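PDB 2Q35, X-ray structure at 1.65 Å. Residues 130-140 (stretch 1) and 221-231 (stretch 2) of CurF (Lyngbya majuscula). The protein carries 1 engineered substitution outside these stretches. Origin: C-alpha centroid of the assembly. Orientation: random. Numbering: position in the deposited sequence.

Stretch 1 (130-140) YGFTPVGATSL
Stretch 2 (221-231) KELEIHQVTFN

An extended loop runs antiparallel along one helix and ends by starting another. Residues 221-229 are helical, with phi/psi near -65/-42, and Phe 230 follows at -72/-37. Opposite them, Phe 132 to Val 135 are extended (phi -66 to -130, psi 160 to 167), Gly 131 and Gly 136 take positive phi (110/8 and 95/16), Ala 137 sits at 61/43 as N-cap, and a helix begins at Thr 138. In the register, Phe 132 CA lies 5.1 Å from Phe 230 CA. Thr 133 CA lies 5.2 Å from His 226 CA. Val 135 CA lies 5.3 Å from Glu 222 CA. Together the stretches bury 568 Å². At both glycines a CB would jam against the preceding carbonyl oxygen.

The charged anchor is Glu 222, buried and pointing toward the loop with chi1 m, chi2 t and chi3 -14°. Its carboxylate receives the free amides of the new helix's first turn: Thr 138 N donates to Glu 222 OE1 (2.9 Å, 151°) and Ser 139 N to Glu 222 OE2 (2.9 Å, 177°). Ala 137 N also lies 2.9 Å from Glu 222 OE1. Two carboxylate oxygens thus serve successive amides, a task well suited to Glu. Within the turn, Thr 138 (chi1 m) donates from OG1 to Val 135 O at 2.8 Å.

One turn along, His 226 (chi1 t, chi2 89°) donates from ND1 to Thr 133 O at 2.9 Å and 174°, while NE2 is bonded elsewhere in the structure. Its two ring nitrogens are therefore both satisfied in a buried site. Thr 133 and Thr 229, both chi1 p, bring their OG1 atoms into a 2.9 Å hydrogen bond.

Two waters fill the remaining polar gaps. Water 1 accepts from Thr 133 OG1 (2.8 Å) and donates to Pro 134 O (2.6 Å) and Glu 222 O (2.8 Å), bridging carbonyls that cannot bond each other. Water 2 accepts from Leu 140 N (2.8 Å) and donates weakly to Glu 222 OE2 (3.0 Å), extending the carboxylate's reach to a third helix residue.

Aromatic packing closes the other end. Phe 132 points toward the helix with chi1 p and chi2 75°. The edge of Phe 230 (chi1 t, chi2 88°) meets its face, with centroids 4.9 Å apart and planes at 64°; the edge of His 226 also approaches its face, offset, at 5.0 Å and 88°. Val 135 (chi1 m) lays CG1 over a His 226 face, 3.6 Å from the ring centroid, so the imidazole gains apolar cover while its ND1 edge remains free to bond.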

# COMPACT_ATOMS: atom_id res chain seq x y z
N TYR A 130 16.24 -18.09 -12.87
CA TYR A 130 16.42 -19.48 -13.28
C TYR A 130 15.36 -19.94 -14.26
O TYR A 130 15.55 -20.95 -14.92
CB TYR A 130 16.35 -20.42 -12.08
CG TYR A 130 17.35 -20.15 -10.99
CD1 TYR A 130 18.72 -20.22 -11.25
CD2 TYR A 130 16.93 -19.84 -9.71
CE1 TYR A 130 19.64 -19.99 -10.25
CE2 TYR A 130 17.85 -19.60 -8.68
CZ TYR A 130 19.21 -19.67 -8.97
OH TYR A 130 20.12 -19.45 -7.96
N GLY A 131 14.25 -19.22 -14.32
CA GLY A 131 13.24 -19.45 -15.35
C GLY A 131 11.95 -20.05 -14.84
O GLY A 131 11.10 -20.42 -15.65
N PHE A 132 11.80 -20.15 -13.51
CA PHE A 132 10.59 -20.78 -12.94
C PHE A 132 9.93 -19.86 -11.91
O PHE A 132 10.49 -18.82 -11.53
CB PHE A 132 10.88 -22.17 -12.35
CG PHE A 132 12.00 -22.19 -11.34
CD1 PHE A 132 11.81 -21.70 -10.07
CD2 PHE A 132 13.24 -22.71 -11.68
CE1 PHE A 132 12.84 -21.71 -9.13
CE2 PHE A 132 14.29 -22.72 -10.74
CZ PHE A 132 14.08 -22.23 -9.48
N THR A 133 8.71 -20.20 -11.53
CA THR A 133 7.90 -19.31 -10.68
C THR A 133 8.21 -19.51 -9.19
O THR A 133 8.80 -20.53 -8.82
CB THR A 133 6.40 -19.53 -10.94
OG1 THR A 133 6.11 -20.92 -10.74
CG2 THR A 133 6.04 -19.17 -12.39
N PRO A 134 7.87 -18.53 -8.34
CA PRO A 134 8.25 -18.57 -6.91
C PRO A 134 7.61 -19.68 -6.07
O PRO A 134 6.65 -20.33 -6.50
CB PRO A 134 7.79 -17.20 -6.37
CG PRO A 134 7.69 -16.33 -7.59
CD PRO A 134 7.23 -17.24 -8.71
N VAL A 135 8.19 -19.89 -4.89
CA VAL A 135 7.61 -20.68 -3.81
C VAL A 135 7.69 -19.88 -2.52
O VAL A 135 8.41 -18.87 -2.43
CB VAL A 135 8.34 -22.05 -3.62
CG1 VAL A 135 8.13 -22.92 -4.82
CG2 VAL A 135 9.84 -21.84 -3.40
N GLY A 136 6.93 -20.29 -1.52
CA GLY A 136 7.04 -19.67 -0.20
C GLY A 136 6.06 -18.55 0.07
O GLY A 136 6.21 -17.83 1.07
N ALA A 137 5.00 -18.46 -0.75
CA ALA A 137 4.05 -17.34 -0.68
C ALA A 137 4.78 -16.04 -0.97
O ALA A 137 4.58 -15.02 -0.29
CB ALA A 137 3.32 -17.28 0.69
N THR A 138 5.65 -16.10 -1.97
CA THR A 138 6.44 -14.92 -2.39
C THR A 138 5.55 -13.74 -2.76
O THR A 138 5.81 -12.59 -2.33
CB THR A 138 7.38 -15.27 -3.57
OG1 THR A 138 8.41 -16.14 -3.09
CG2 THR A 138 8.05 -14.02 -4.14
N SER A 139 4.55 -13.98 -3.60
CA SER A 139 3.73 -12.87 -4.07
C SER A 139 2.91 -12.28 -2.91
O SER A 139 2.80 -11.06 -2.78
CB SER A 139 2.86 -13.29 -5.26
OG SER A 139 1.75 -14.08 -4.89
N LEU A 140 2.35 -13.14 -2.06
CA LEU A 140 1.60 -12.66 -0.91
C LEU A 140 2.47 -11.74 -0.06
O LEU A 140 2.09 -10.59 0.23
CB LEU A 140 1.09 -13.83 -0.06
CG LEU A 140 0.32 -13.46 1.22
CD1 LEU A 140 -1.04 -12.86 0.89
CD2 LEU A 140 0.13 -14.66 2.13
N LYS A 221 -0.80 -22.75 -3.66
CA LYS A 221 -0.96 -22.29 -5.05
C LYS A 221 0.40 -22.06 -5.73
O LYS A 221 0.60 -22.47 -6.89
CB LYS A 221 -1.82 -21.02 -5.12
CG LYS A 221 -3.29 -21.21 -4.80
CD LYS A 221 -4.06 -19.92 -5.01
CE LYS A 221 -5.55 -20.09 -4.73
NZ LYS A 221 -6.23 -18.76 -4.57
N GLU A 222 1.33 -21.43 -5.02
CA GLU A 222 2.66 -21.22 -5.57
C GLU A 222 3.36 -22.56 -5.81
O GLU A 222 3.97 -22.77 -6.86
CB GLU A 222 3.50 -20.29 -4.67
CG GLU A 222 3.03 -18.84 -4.75
CD GLU A 222 4.12 -17.87 -4.30
OE1 GLU A 222 5.10 -18.35 -3.68
OE2 GLU A 222 3.97 -16.66 -4.59
N LEU A 223 3.24 -23.49 -4.86
CA LEU A 223 3.83 -24.81 -5.07
C LEU A 223 3.34 -25.48 -6.35
O LEU A 223 4.15 -26.01 -7.12
CB LEU A 223 3.61 -25.72 -3.85
CG LEU A 223 4.45 -26.99 -3.82
CD1 LEU A 223 5.94 -26.71 -4.02
CD2 LEU A 223 4.21 -27.78 -2.52
N GLU A 224 2.02 -25.48 -6.56
CA GLU A 224 1.39 -26.12 -7.73
C GLU A 224 1.90 -25.57 -9.06
O GLU A 224 2.20 -26.34 -9.98
CB GLU A 224 -0.15 -26.06 -7.64
CG GLU A 224 -0.75 -27.33 -6.97
CD GLU A 224 -2.10 -27.13 -6.25
OE1 GLU A 224 -2.88 -26.21 -6.62
OE2 GLU A 224 -2.38 -27.92 -5.30
N ILE A 225 2.05 -24.24 -9.14
CA ILE A 225 2.47 -23.58 -10.39
C ILE A 225 3.97 -23.82 -10.54
O ILE A 225 4.48 -24.07 -11.65
CB ILE A 225 2.16 -22.05 -10.34
CG1 ILE A 225 0.65 -21.83 -10.21
CG2 ILE A 225 2.73 -21.31 -11.58
CD1 ILE A 225 0.29 -20.46 -9.64
N HIS A 226 4.68 -23.76 -9.42
CA HIS A 226 6.11 -24.02 -9.43
C HIS A 226 6.44 -25.39 -9.96
O HIS A 226 7.35 -25.55 -10.76
CB HIS A 226 6.71 -23.83 -8.03
CG HIS A 226 8.15 -24.23 -7.94
ND1 HIS A 226 9.18 -23.35 -8.20
CD2 HIS A 226 8.72 -25.40 -7.58
CE1 HIS A 226 10.33 -23.98 -8.04
NE2 HIS A 226 10.08 -25.22 -7.67
N GLN A 227 5.67 -26.39 -9.55
CA GLN A 227 5.92 -27.74 -10.03
C GLN A 227 5.81 -27.85 -11.55
O GLN A 227 6.53 -28.63 -12.17
CB GLN A 227 5.01 -28.73 -9.31
CG GLN A 227 5.41 -28.93 -7.85
CD GLN A 227 6.76 -29.63 -7.70
OE1 GLN A 227 7.75 -29.02 -7.26
NE2 GLN A 227 6.81 -30.91 -8.08
N VAL A 228 4.91 -27.07 -12.16
CA VAL A 228 4.77 -27.11 -13.62
C VAL A 228 5.93 -26.37 -14.28
O VAL A 228 6.56 -26.89 -15.20
CB VAL A 228 3.43 -26.49 -14.07
CG1 VAL A 228 3.37 -26.37 -15.60
CG2 VAL A 228 2.29 -27.32 -13.57
N THR A 229 6.21 -25.16 -13.81
CA THR A 229 7.20 -24.32 -14.50
C THR A 229 8.65 -24.74 -14.26
O THR A 229 9.52 -24.48 -15.10
CB THR A 229 7.02 -22.82 -14.18
OG1 THR A 229 7.28 -22.59 -12.79
CG2 THR A 229 5.62 -22.35 -14.54
N PHE A 230 8.90 -25.36 -13.11
CA PHE A 230 10.24 -25.88 -12.78
C PHE A 230 10.58 -27.09 -13.62
O PHE A 230 11.73 -27.28 -14.05
CB PHE A 230 10.36 -26.21 -11.29
CG PHE A 230 11.73 -26.67 -10.87
CD1 PHE A 230 12.70 -25.75 -10.48
CD2 PHE A 230 12.05 -28.02 -10.84
CE1 PHE A 230 13.97 -26.17 -10.09
CE2 PHE A 230 13.31 -28.46 -10.46
CZ PHE A 230 14.28 -27.54 -10.08
N ASN A 231 9.56 -27.92 -13.88
CA ASN A 231 9.79 -29.15 -14.63
C ASN A 231 9.53 -28.97 -16.12
O ASN A 231 8.61 -29.57 -16.70
CB ASN A 231 8.97 -30.30 -14.02
CG ASN A 231 9.42 -30.63 -12.60
OD1 ASN A 231 10.51 -31.18 -12.39
ND2 ASN A 231 8.60 -30.26 -11.61
O HOH W 1 4.78 -20.56 -8.30
O HOH W 2 1.91 -15.90 -2.60